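Local coordinates for putative Fe-S biosynthesis protein (Lactobacillus acidophilus, PDB 2QGO) that probably takes part in iron-sulphur cluster biosynthesis, though its precise role is not established, at residues Asn5-Asp10 / Asn68-Lys73; Ile27-Asp32 / Ser51-Asp56; Gly34-Ile39 / Asp59-Val64; Leu84-Val89 / Leu99-Gly104. All blocks are in the same frame, centred on the assembly; numbering follows the deposited sequence.

How the contacts relate
Contact 2 is the buried one, its centre about 4 Å from the centre of the chain, and it joins strands 25-30 and 50-55 through backbone bonds and aliphatic side chains. Contacts 1, 3 and 4 lie further out and are partly buried, with more polar chemistry: an amide gripping a strand edge in contact 1, a salt-bridge network in contact 3, serine and aspartate at a hairpin's open end in contact 4. Contacts 1 and 4 adjoin through neighbouring strands 6-8 and 88-93 of the sheet, K7 N bonding to M88 O. Contact 3 folds against contact 2, where Y62 meets I29 and Y37 meets L55, while L28 of contact 2 packs on L84, M88 and L99 of contact 4.

Contact 1 (Asn5-Asp10 / Asn68-Lys73); sequences NIKFTD and NEQNVK
The carboxamide of Q70 lies across the backbone of F8 and grips it at two points, its plane turned 58° from that of the phenyl ring. OE1 accepts from F8 N at 2.8 Å in an almost straight bond, while NE2 donates to F8 O, also at 2.8 Å; both bonds run in the carbonyl plane onto a lone pair. The same OE1 sits at the edge of the F8 ring, near CD1. A side chain thus takes the place of a neighbouring strand beside 6-8, an outermost strand of the mixed sheet whose other edge pairs with strand 88-93. An alanine in place of Q70 would remove both amide bonds and would probably leave the loop 68-73 less firmly held to this edge. Water 1 ties in the backbone, donating to I6 O and to Q70 OE1 and accepting from E69 N. F8 and V72 meet tip to tip, ring atom CE1 lying 3.8 Å from V72 CG2, and V13 and L16 of helix 10-18 also pack on F8. At the other end of the strand I6 and N68 run side by side, with N68 CB 3.1 Å from I6 O.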
loop_
_atom_site.group_PDB
_atom_site.type_symbol
_atom_site.label_atom_id
_atom_site.label_comp_id
_atom_site.label_asym_id
_atom_site.label_seq_id
_atom_site.Cartn_x
_atom_site.Cartn_y
_atom_site.Cartn_z
ATOM N N ASN A 5 -1.456 5.482 -11.465
ATOM C CA ASN A 5 -2.836 5.058 -11.355
ATOM C C ASN A 5 -2.801 3.587 -10.974
ATOM O O ASN A 5 -1.819 2.884 -11.242
ATOM C CB ASN A 5 -3.601 5.281 -12.663
ATOM C CG ASN A 5 -3.206 4.309 -13.736
ATOM O OD1 ASN A 5 -2.174 4.469 -14.395
ATOM N ND2 ASN A 5 -4.019 3.269 -13.912
ATOM N N ILE A 6 -3.861 3.123 -10.331
ATOM C CA ILE A 6 -3.898 1.741 -9.896
ATOM C C ILE A 6 -5.302 1.177 -9.933
ATOM O O ILE A 6 -6.278 1.908 -9.802
ATOM C CB ILE A 6 -3.352 1.621 -8.448
ATOM C CG1 ILE A 6 -3.130 0.155 -8.079
ATOM C CG2 ILE A 6 -4.337 2.263 -7.457
ATOM C CD1 ILE A 6 -2.443 -0.035 -6.729
ATOM N N LYS A 7 -5.395 -0.131 -10.107
ATOM C CA LYS A 7 -6.688 -0.804 -10.121
ATOM C C LYS A 7 -6.580 -2.029 -9.220
ATOM O O LYS A 7 -5.532 -2.684 -9.179
ATOM C CB LYS A 7 -7.073 -1.231 -11.549
ATOM C CG LYS A 7 -8.488 -1.795 -11.641
ATOM C CD LYS A 7 -9.007 -1.824 -13.074
ATOM C CE LYS A 7 -10.534 -2.030 -13.108
ATOM N NZ LYS A 7 -11.075 -2.019 -14.508
ATOM N N PHE A 8 -7.651 -2.318 -8.482
ATOM C CA PHE A 8 -7.683 -3.478 -7.592
ATOM C C PHE A 8 -8.652 -4.497 -8.181
ATOM O O PHE A 8 -9.807 -4.167 -8.454
ATOM C CB PHE A 8 -8.182 -3.102 -6.193
ATOM C CG PHE A 8 -7.368 -2.040 -5.505
ATOM C CD1 PHE A 8 -7.558 -0.695 -5.803
ATOM C CD2 PHE A 8 -6.420 -2.384 -4.542
ATOM C CE1 PHE A 8 -6.817 0.301 -5.150
ATOM C CE2 PHE A 8 -5.671 -1.394 -3.880
ATOM C CZ PHE A 8 -5.875 -0.053 -4.189
ATOM N N THR A 9 -8.194 -5.730 -8.374
ATOM C CA THR A 9 -9.063 -6.768 -8.917
ATOM C C THR A 9 -10.174 -7.079 -7.910
ATOM O O THR A 9 -10.126 -6.631 -6.760
ATOM C CB THR A 9 -8.280 -8.073 -9.205
ATOM O OG1 THR A 9 -7.837 -8.656 -7.970
ATOM C CG2 THR A 9 -7.078 -7.785 -10.091
ATOM N N ASP A 10 -11.172 -7.846 -8.337
ATOM C CA ASP A 10 -12.266 -8.196 -7.443
ATOM C C ASP A 10 -11.769 -8.924 -6.199
ATOM O O ASP A 10 -12.237 -8.666 -5.091
ATOM C CB ASP A 10 -13.309 -9.066 -8.162
ATOM C CG ASP A 10 -14.110 -8.284 -9.193
ATOM O OD1 ASP A 10 -14.407 -7.088 -8.944
ATOM O OD2 ASP A 10 -14.457 -8.864 -10.247
ATOM N N ASN A 68 -7.312 6.181 -9.111
ATOM C CA ASN A 68 -8.034 4.930 -9.284
ATOM C C ASN A 68 -9.497 5.298 -9.465
ATOM O O ASN A 68 -9.916 6.393 -9.109
ATOM C CB ASN A 68 -7.879 3.995 -8.073
ATOM C CG ASN A 68 -8.389 4.609 -6.778
ATOM O OD1 ASN A 68 -7.695 5.412 -6.152
ATOM N ND2 ASN A 68 -9.605 4.243 -6.373
ATOM N N GLU A 69 -10.270 4.376 -10.017
ATOM C CA GLU A 69 -11.682 4.620 -10.254
ATOM C C GLU A 69 -12.515 3.803 -9.286
ATOM O O GLU A 69 -13.694 3.565 -9.518
ATOM C CB GLU A 69 -12.020 4.243 -11.695
ATOM C CG GLU A 69 -10.919 4.653 -12.664
ATOM C CD GLU A 69 -11.454 5.167 -13.982
ATOM O OE1 GLU A 69 -12.165 4.398 -14.673
ATOM O OE2 GLU A 69 -11.156 6.338 -14.332
ATOM N N GLN A 70 -11.899 3.392 -8.184
ATOM C CA GLN A 70 -12.602 2.584 -7.203
ATOM C C GLN A 70 -12.842 3.268 -5.858
ATOM O O GLN A 70 -13.236 2.626 -4.884
ATOM C CB GLN A 70 -11.865 1.254 -7.046
ATOM C CG GLN A 70 -12.034 0.374 -8.274
ATOM C CD GLN A 70 -11.050 -0.773 -8.339
ATOM O OE1 GLN A 70 -9.874 -0.579 -8.659
ATOM N NE2 GLN A 70 -11.522 -1.975 -8.040
ATOM N N ASN A 71 -12.613 4.578 -5.824
ATOM C CA ASN A 71 -12.838 5.376 -4.623
ATOM C C ASN A 71 -11.953 4.988 -3.458
ATOM O O ASN A 71 -12.356 5.095 -2.307
ATOM C CB ASN A 71 -14.300 5.274 -4.203
ATOM C CG ASN A 71 -15.234 5.689 -5.300
ATOM O OD1 ASN A 71 -15.296 6.865 -5.655
ATOM N ND2 ASN A 71 -15.952 4.727 -5.867
ATOM N N VAL A 72 -10.748 4.533 -3.765
ATOM C CA VAL A 72 -9.811 4.147 -2.730
ATOM C C VAL A 72 -8.902 5.334 -2.438
ATOM O O VAL A 72 -8.338 5.939 -3.354
ATOM C CB VAL A 72 -8.960 2.937 -3.181
ATOM C CG1 VAL A 72 -7.925 2.590 -2.117
ATOM C CG2 VAL A 72 -9.872 1.745 -3.450
ATOM N N LYS A 73 -8.774 5.679 -1.164
ATOM C CA LYS A 73 -7.914 6.787 -0.769
ATOM C C LYS A 73 -6.511 6.221 -0.565
ATOM O O LYS A 73 -6.124 5.889 0.554
ATOM C CB LYS A 73 -8.437 7.416 0.520
ATOM C CG LYS A 73 -9.855 7.951 0.380
ATOM C CD LYS A 73 -10.408 8.433 1.705
ATOM C CE LYS A 73 -11.768 9.063 1.516
ATOM N NZ LYS A 73 -12.347 9.507 2.817
HETATM O O HOH W 1 -9.220 1.756 -10.423
#

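Contact 2 (Ile27-Asp32 / Ser51-Asp56); sequences ILITDD and SIIWLD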
loop_
_atom_site.group_PDB
_atom_site.type_symbol
_atom_site.label_atom_id
_atom_site.label_comp_id
_atom_site.label_asym_id
_atom_site.label_seq_id
_atom_site.Cartn_x
_atom_site.Cartn_y
_atom_site.Cartn_z
ATOM N N ILE A 27 -1.505 3.682 2.156
ATOM C CA ILE A 27 -0.209 4.184 1.734
ATOM C C ILE A 27 0.598 3.044 1.133
ATOM O O ILE A 27 0.928 2.081 1.821
ATOM C CB ILE A 27 0.571 4.760 2.937
ATOM C CG1 ILE A 27 -0.208 5.926 3.547
ATOM C CG2 ILE A 27 1.971 5.177 2.505
ATOM C CD1 ILE A 27 0.355 6.411 4.877
ATOM N N LEU A 28 0.900 3.154 -0.155
ATOM C CA LEU A 28 1.686 2.138 -0.846
ATOM C C LEU A 28 3.126 2.627 -0.877
ATOM O O LEU A 28 3.409 3.714 -1.363
ATOM C CB LEU A 28 1.166 1.940 -2.274
ATOM C CG LEU A 28 1.960 1.031 -3.225
ATOM C CD1 LEU A 28 2.039 -0.390 -2.654
ATOM C CD2 LEU A 28 1.278 1.022 -4.608
ATOM N N ILE A 29 4.040 1.832 -0.345
ATOM C CA ILE A 29 5.437 2.233 -0.331
ATOM C C ILE A 29 6.362 1.045 -0.492
ATOM O O ILE A 29 5.941 -0.108 -0.383
ATOM C CB ILE A 29 5.791 2.928 0.985
ATOM C CG1 ILE A 29 5.529 1.972 2.143
ATOM C CG2 ILE A 29 4.971 4.197 1.140
ATOM C CD1 ILE A 29 6.056 2.459 3.462
ATOM N N THR A 30 7.628 1.339 -0.770
ATOM C CA THR A 30 8.628 0.292 -0.905
ATOM C C THR A 30 9.043 0.063 0.531
ATOM O O THR A 30 8.950 0.965 1.359
ATOM C CB THR A 30 9.877 0.762 -1.678
ATOM O OG1 THR A 30 10.567 1.741 -0.892
ATOM C CG2 THR A 30 9.495 1.378 -3.010
ATOM N N ASP A 31 9.491 -1.136 0.842
ATOM C CA ASP A 31 9.909 -1.415 2.198
ATOM C C ASP A 31 11.341 -1.920 2.150
ATOM O O ASP A 31 11.569 -3.117 2.027
ATOM C CB ASP A 31 8.998 -2.476 2.820
ATOM C CG ASP A 31 9.211 -2.615 4.307
ATOM O OD1 ASP A 31 10.217 -2.065 4.814
ATOM O OD2 ASP A 31 8.380 -3.277 4.967
ATOM N N ASP A 32 12.300 -1.004 2.231
ATOM C CA ASP A 32 13.704 -1.378 2.199
ATOM C C ASP A 32 14.305 -1.349 3.605
ATOM O O ASP A 32 15.524 -1.396 3.768
ATOM C CB ASP A 32 14.481 -0.432 1.276
ATOM C CG ASP A 32 14.485 0.999 1.769
ATOM O OD1 ASP A 32 13.809 1.297 2.775
ATOM O OD2 ASP A 32 15.168 1.833 1.146
ATOM N N SER A 51 4.632 -2.687 0.548
ATOM C CA SER A 51 3.624 -2.973 1.546
ATOM C C SER A 51 2.557 -1.901 1.546
ATOM O O SER A 51 2.781 -0.770 1.095
ATOM C CB SER A 51 4.266 -3.111 2.935
ATOM O OG SER A 51 5.059 -1.994 3.259
ATOM N N ILE A 52 1.379 -2.284 2.011
ATOM C CA ILE A 52 0.250 -1.369 2.110
ATOM C C ILE A 52 0.109 -0.995 3.572
ATOM O O ILE A 52 -0.075 -1.855 4.426
ATOM C CB ILE A 52 -1.074 -2.027 1.657
ATOM C CG1 ILE A 52 -1.134 -2.077 0.131
ATOM C CG2 ILE A 52 -2.270 -1.246 2.220
ATOM C CD1 ILE A 52 -1.130 -0.694 -0.517
ATOM N N ILE A 53 0.195 0.293 3.854
ATOM C CA ILE A 53 0.061 0.766 5.218
ATOM C C ILE A 53 -1.280 1.466 5.316
ATOM O O ILE A 53 -1.591 2.307 4.480
ATOM C CB ILE A 53 1.179 1.778 5.559
ATOM C CG1 ILE A 53 2.544 1.149 5.278
ATOM C CG2 ILE A 53 1.064 2.227 7.002
ATOM C CD1 ILE A 53 2.751 -0.205 5.932
ATOM N N TRP A 54 -2.086 1.118 6.312
ATOM C CA TRP A 54 -3.365 1.799 6.454
ATOM C C TRP A 54 -3.402 2.725 7.669
ATOM O O TRP A 54 -2.800 2.440 8.705
ATOM C CB TRP A 54 -4.533 0.800 6.501
ATOM C CG TRP A 54 -4.595 -0.076 7.704
ATOM C CD1 TRP A 54 -4.078 -1.331 7.832
ATOM C CD2 TRP A 54 -5.269 0.210 8.940
ATOM N NE1 TRP A 54 -4.393 -1.851 9.066
ATOM C CE2 TRP A 54 -5.122 -0.927 9.767
ATOM C CE3 TRP A 54 -5.982 1.315 9.427
ATOM C CZ2 TRP A 54 -5.665 -0.993 11.056
ATOM C CZ3 TRP A 54 -6.524 1.253 10.716
ATOM C CH2 TRP A 54 -6.360 0.104 11.513
ATOM N N LEU A 55 -4.100 3.845 7.517
ATOM C CA LEU A 55 -4.233 4.839 8.580
ATOM C C LEU A 55 -5.668 5.351 8.607
ATOM O O LEU A 55 -6.475 5.005 7.742
ATOM C CB LEU A 55 -3.294 6.025 8.328
ATOM C CG LEU A 55 -1.777 5.834 8.263
ATOM C CD1 LEU A 55 -1.145 7.167 7.868
ATOM C CD2 LEU A 55 -1.227 5.370 9.612
ATOM N N ASP A 56 -5.990 6.176 9.599
ATOM C CA ASP A 56 -7.340 6.728 9.672
ATOM C C ASP A 56 -7.419 8.169 9.190
ATOM O O ASP A 56 -8.501 8.696 8.952
ATOM C CB ASP A 56 -7.898 6.580 11.081
ATOM C CG ASP A 56 -8.414 5.180 11.331
ATOM O OD1 ASP A 56 -9.397 4.797 10.664
ATOM O OD2 ASP A 56 -7.837 4.454 12.167
#
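I27 crosses L55 obliquely, its CD1 pressed to 3.4 Å from L55 CD1, tighter than usual for two methyl carbons. CG1 of I27 stands anti to the carbonyl carbon (chi1 -61°) and the chain runs on extended, which carries CD1 out to the leucine, while its CB lies 4.0 Å from I53 CB. I29 and I53 continue this face: I29 CG1 occupies the crowded position between backbone N and carbonyl carbon, and its CD1 lies 4.2 Å from I53 CG1, the two side chains crossing obliquely. The other face holds L28 and I52, whose CD1 methyls meet at 3.8 Å. The backbone between the two layers is that of neighbouring antiparallel strands in the mixed sheet, 25-30 and 50-55, with the segment axes at 143°. I27 and I53 form one hydrogen-bonded pair, I27 N reaching I53 O at 2.7 Å and I53 N returning to I27 O; I29 and S51 form the next, both of its bonds running nearly along the C=O axis. L28 and I52 are the non-hydrogen-bonded pair between them, where I52 CA makes a C-H...O contact with I27 O. S51 OG is buried here without a polar partner in the model; D31 OD2, 3.9 Å from it, instead accepts from I39 N. Y37 and Y62 lie against the I27, I29 and I53 side of the sheet.

Contact 3 (Gly34-Ile39 / Asp59-Val64); sequences GGKYSI and DPDYPV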
loop_
_atom_site.group_PDB
_atom_site.type_symbol
_atom_site.label_atom_id
_atom_site.label_comp_id
_atom_site.label_asym_id
_atom_site.label_seq_id
_atom_site.Cartn_x
_atom_site.Cartn_y
_atom_site.Cartn_z
ATOM N N GLY A 34 14.145 1.142 5.558
ATOM C CA GLY A 34 14.495 2.508 5.911
ATOM C C GLY A 34 13.379 3.464 6.301
ATOM O O GLY A 34 13.647 4.469 6.962
ATOM N N GLY A 35 12.143 3.168 5.903
ATOM C CA GLY A 35 11.027 4.050 6.225
ATOM C C GLY A 35 10.433 3.854 7.610
ATOM O O GLY A 35 10.661 2.823 8.261
ATOM N N LYS A 36 9.657 4.834 8.065
ATOM C CA LYS A 36 9.048 4.743 9.386
ATOM C C LYS A 36 8.024 3.617 9.499
ATOM O O LYS A 36 7.799 3.097 10.592
ATOM C CB LYS A 36 8.408 6.081 9.791
ATOM C CG LYS A 36 7.289 6.591 8.895
ATOM C CD LYS A 36 6.696 7.879 9.486
ATOM C CE LYS A 36 5.536 8.416 8.662
ATOM N NZ LYS A 36 5.023 9.701 9.225
ATOM N N TYR A 37 7.430 3.224 8.373
ATOM C CA TYR A 37 6.431 2.153 8.369
ATOM C C TYR A 37 6.951 0.762 7.969
ATOM O O TYR A 37 6.165 -0.097 7.558
ATOM C CB TYR A 37 5.275 2.525 7.438
ATOM C CG TYR A 37 4.465 3.717 7.895
ATOM C CD1 TYR A 37 3.858 3.727 9.150
ATOM C CD2 TYR A 37 4.282 4.824 7.063
ATOM C CE1 TYR A 37 3.085 4.806 9.570
ATOM C CE2 TYR A 37 3.507 5.914 7.473
ATOM C CZ TYR A 37 2.911 5.897 8.730
ATOM O OH TYR A 37 2.141 6.954 9.152
ATOM N N SER A 38 8.254 0.525 8.106
ATOM C CA SER A 38 8.854 -0.767 7.739
ATOM C C SER A 38 8.182 -2.010 8.350
ATOM O O SER A 38 7.919 -2.059 9.545
ATOM C CB SER A 38 10.344 -0.754 8.089
ATOM O OG SER A 38 11.019 -1.866 7.534
ATOM N N ILE A 39 7.959 -3.012 7.496
ATOM C CA ILE A 39 7.309 -4.305 7.792
ATOM C C ILE A 39 5.979 -4.182 8.514
ATOM O O ILE A 39 5.000 -3.673 7.945
ATOM C CB ILE A 39 8.229 -5.306 8.589
ATOM C CG1 ILE A 39 8.358 -4.885 10.051
ATOM C CG2 ILE A 39 9.583 -5.429 7.909
ATOM C CD1 ILE A 39 7.224 -5.420 10.950
ATOM N N ASP A 59 -1.297 11.132 6.057
ATOM C CA ASP A 59 0.035 11.371 6.606
ATOM C C ASP A 59 0.690 12.370 5.647
ATOM O O ASP A 59 0.911 12.061 4.478
ATOM C CB ASP A 59 0.854 10.075 6.619
ATOM C CG ASP A 59 2.221 10.243 7.283
ATOM O OD1 ASP A 59 2.815 11.340 7.213
ATOM O OD2 ASP A 59 2.710 9.257 7.869
ATOM N N PRO A 60 0.996 13.586 6.128
ATOM C CA PRO A 60 1.625 14.590 5.260
ATOM C C PRO A 60 2.936 14.151 4.599
ATOM O O PRO A 60 3.346 14.730 3.596
ATOM C CB PRO A 60 1.788 15.804 6.185
ATOM C CG PRO A 60 1.775 15.205 7.574
ATOM C CD PRO A 60 0.719 14.139 7.463
ATOM N N ASP A 61 3.597 13.136 5.151
ATOM C CA ASP A 61 4.834 12.636 4.548
ATOM C C ASP A 61 4.523 11.832 3.277
ATOM O O ASP A 61 5.430 11.486 2.514
ATOM C CB ASP A 61 5.600 11.734 5.522
ATOM C CG ASP A 61 6.395 12.520 6.557
ATOM O OD1 ASP A 61 6.348 13.777 6.542
ATOM O OD2 ASP A 61 7.076 11.869 7.389
ATOM N N TYR A 62 3.245 11.535 3.057
ATOM C CA TYR A 62 2.817 10.761 1.884
ATOM C C TYR A 62 1.598 11.444 1.272
ATOM O O TYR A 62 0.479 10.938 1.371
ATOM C CB TYR A 62 2.453 9.340 2.315
ATOM C CG TYR A 62 3.611 8.576 2.913
ATOM C CD1 TYR A 62 4.553 7.952 2.103
ATOM C CD2 TYR A 62 3.787 8.514 4.292
ATOM C CE1 TYR A 62 5.651 7.285 2.651
ATOM C CE2 TYR A 62 4.881 7.850 4.852
ATOM C CZ TYR A 62 5.808 7.240 4.022
ATOM O OH TYR A 62 6.894 6.599 4.560
ATOM N N PRO A 63 1.812 12.587 0.599
ATOM C CA PRO A 63 0.782 13.405 -0.041
ATOM C C PRO A 63 0.360 13.083 -1.464
ATOM O O PRO A 63 -0.690 13.551 -1.912
ATOM C CB PRO A 63 1.394 14.790 0.031
ATOM C CG PRO A 63 2.806 14.487 -0.382
ATOM C CD PRO A 63 3.139 13.205 0.403
ATOM N N VAL A 64 1.172 12.313 -2.179
ATOM C CA VAL A 64 0.874 11.989 -3.566
ATOM C C VAL A 64 -0.235 10.962 -3.747
ATOM O O VAL A 64 -0.138 9.825 -3.286
ATOM C CB VAL A 64 2.130 11.491 -4.283
ATOM C CG1 VAL A 64 1.843 11.332 -5.780
ATOM C CG2 VAL A 64 3.273 12.462 -4.040
HETATM O O HOH W 2 7.833 3.864 5.585
#
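From CB, K36 turns CG into the crowded position between N and the carbonyl carbon (chi1 61°), which lays CG over one face of the neighbouring Y37 ring, offset toward the rim. From there the chain runs fully extended. CE passes the edge of the Y62 ring, 3.9 Å from Y62 CE2, and NZ arrives tip to tip at D59, with OD2 at 2.7 Å on its syn lone pair. A longer salt bridge joins NZ to D61 OD2 at 3.5 Å. The anti lone pair of D59 OD2 accepts from Y37 OH, also at 2.7 Å, the ring standing nearly upright to the carboxylate, so one oxygen accepts two donors; this pairing would be expected to favour the charged carboxylate. Beside it the two tyrosines slide past each other in opposite directions, CE2 to CE2 at 3.5 Å with planes at 38°. Water 2 accepts from Y37 N and hydrogen-bonds to Y62 OH, joining the loops again. The second oxygen, D59 OD1, accepts from D61 N from above the carboxylate plane. That bond makes an Asx turn within the type I beta turn D59-Y62, facing a second type I turn, G35-S38, across the salt-bridge network.

Contact 4 (Leu84-Val89 / Leu99-Gly104); sequences LGPNMV and LSSDEG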
loop_
_atom_site.group_PDB
_atom_site.type_symbol
_atom_site.label_atom_id
_atom_site.label_comp_id
_atom_site.label_asym_id
_atom_site.label_seq_id
_atom_site.Cartn_x
_atom_site.Cartn_y
_atom_site.Cartn_z
ATOM N N LEU A 84 7.561 2.675 -8.316
ATOM C CA LEU A 84 6.259 2.125 -8.671
ATOM C C LEU A 84 6.232 2.136 -10.189
ATOM O O LEU A 84 7.166 2.643 -10.816
ATOM C CB LEU A 84 5.128 2.979 -8.087
ATOM C CG LEU A 84 5.166 3.043 -6.553
ATOM C CD1 LEU A 84 4.046 3.931 -6.018
ATOM C CD2 LEU A 84 5.046 1.628 -5.995
ATOM N N GLY A 85 5.189 1.575 -10.789
ATOM C CA GLY A 85 5.141 1.544 -12.239
ATOM C C GLY A 85 3.853 2.086 -12.807
ATOM O O GLY A 85 2.929 2.390 -12.056
ATOM N N PRO A 86 3.759 2.216 -14.138
ATOM C CA PRO A 86 2.563 2.730 -14.815
ATOM C C PRO A 86 1.435 1.706 -14.903
ATOM O O PRO A 86 1.676 0.532 -15.190
ATOM C CB PRO A 86 3.093 3.124 -16.188
ATOM C CG PRO A 86 4.130 2.060 -16.444
ATOM C CD PRO A 86 4.846 1.962 -15.102
ATOM N N ASN A 87 0.209 2.162 -14.654
ATOM C CA ASN A 87 -0.980 1.313 -14.707
ATOM C C ASN A 87 -0.842 0.100 -13.793
ATOM O O ASN A 87 -0.853 -1.047 -14.246
ATOM C CB ASN A 87 -1.236 0.859 -16.149
ATOM C CG ASN A 87 -1.445 2.027 -17.096
ATOM O OD1 ASN A 87 -0.837 2.091 -18.171
ATOM N ND2 ASN A 87 -2.304 2.958 -16.704
ATOM N N MET A 88 -0.723 0.360 -12.496
ATOM C CA MET A 88 -0.580 -0.709 -11.527
ATOM C C MET A 88 -1.871 -1.457 -11.246
ATOM O O MET A 88 -2.969 -0.913 -11.329
ATOM C CB MET A 88 -0.020 -0.173 -10.210
ATOM C CG MET A 88 1.404 0.338 -10.316
ATOM S SD MET A 88 2.022 1.006 -8.757
ATOM C CE MET A 88 1.208 2.592 -8.774
ATOM N N VAL A 89 -1.707 -2.723 -10.909
ATOM C CA VAL A 89 -2.812 -3.587 -10.579
ATOM C C VAL A 89 -2.457 -4.322 -9.293
ATOM O O VAL A 89 -1.355 -4.857 -9.159
ATOM C CB VAL A 89 -3.063 -4.630 -11.693
ATOM C CG1 VAL A 89 -4.075 -5.667 -11.218
ATOM C CG2 VAL A 89 -3.565 -3.939 -12.959
ATOM N N LEU A 99 1.395 -6.990 -6.407
ATOM C CA LEU A 99 1.385 -5.731 -7.135
ATOM C C LEU A 99 2.143 -5.874 -8.450
ATOM O O LEU A 99 3.230 -6.447 -8.488
ATOM C CB LEU A 99 2.027 -4.631 -6.293
ATOM C CG LEU A 99 2.128 -3.259 -6.965
ATOM C CD1 LEU A 99 0.732 -2.628 -7.089
ATOM C CD2 LEU A 99 3.053 -2.372 -6.156
ATOM N N SER A 100 1.565 -5.343 -9.524
ATOM C CA SER A 100 2.177 -5.413 -10.843
ATOM C C SER A 100 1.829 -4.182 -11.669
ATOM O O SER A 100 0.996 -3.369 -11.274
ATOM C CB SER A 100 1.694 -6.665 -11.582
ATOM O OG SER A 100 0.286 -6.628 -11.784
ATOM N N SER A 101 2.475 -4.056 -12.822
ATOM C CA SER A 101 2.239 -2.932 -13.726
ATOM C C SER A 101 2.436 -3.405 -15.163
ATOM O O SER A 101 2.555 -4.604 -15.409
ATOM C CB SER A 101 3.225 -1.800 -13.422
ATOM O OG SER A 101 4.542 -2.200 -13.745
ATOM N N ASP A 102 2.481 -2.464 -16.105
ATOM C CA ASP A 102 2.686 -2.815 -17.510
ATOM C C ASP A 102 4.080 -3.404 -17.729
ATOM O O ASP A 102 4.320 -4.093 -18.721
ATOM C CB ASP A 102 2.526 -1.595 -18.419
ATOM C CG ASP A 102 1.126 -1.029 -18.401
ATOM O OD1 ASP A 102 0.152 -1.812 -18.321
ATOM O OD2 ASP A 102 1.004 0.208 -18.489
ATOM N N GLU A 103 4.992 -3.135 -16.799
ATOM C CA GLU A 103 6.362 -3.625 -16.902
ATOM C C GLU A 103 6.561 -5.011 -16.291
ATOM O O GLU A 103 7.628 -5.616 -16.438
ATOM C CB GLU A 103 7.307 -2.610 -16.251
ATOM C CG GLU A 103 6.958 -1.172 -16.631
ATOM C CD GLU A 103 8.002 -0.160 -16.201
ATOM O OE1 GLU A 103 8.334 -0.105 -14.991
ATOM O OE2 GLU A 103 8.491 0.586 -17.088
ATOM N N GLY A 104 5.537 -5.521 -15.614
ATOM C CA GLY A 104 5.643 -6.837 -15.014
ATOM C C GLY A 104 5.327 -6.883 -13.528
ATOM O O GLY A 104 4.762 -5.938 -12.975
HETATM O O HOH W 3 -1.151 -3.055 -16.062
HETATM O O HOH W 4 -1.200 -7.589 -9.756
#
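L84 starts the segment in the interior, its CD2 loosely approaching CD2 of L99, with L28 of strand 25-30 beside both. At G85 the chain passes S101 so closely that a beta carbon would clash with OG. P86 CD lies 4.0 Å from E103 CD, the two side chains crossing at about a right angle, and P86 O accepts from D102 N at 3.2 Å, nearly along the C=O axis. N87 brings CB to 3.3 Å from D102 OD2, and water 3 donates to both N87 O and D102 OD1. M88 CB lies 4.0 Å from L99 CD1, while M88 CA makes a short C-H...O contact of 3.1 Å with S100 O. V89 then pairs with S100: V89 N donates to S100 O at 2.8 Å from above the carbonyl plane, S100 N returns to V89 O, and water 4 joins V89 O to S100 OG. S101 holds OG in the crowded position (chi1 67°), where it accepts from E103 N at 3.2 Å, an ST turn, while CB rests on P86 O. An alanine in place of S101 would lose that OG bond and would probably leave the turn that begins here less firmly held. The arrangement is the open end of an antiparallel beta hairpin, strands 88-93 and 96-101, where a type I turn, S101-G104, leads the chain into strand 104-114.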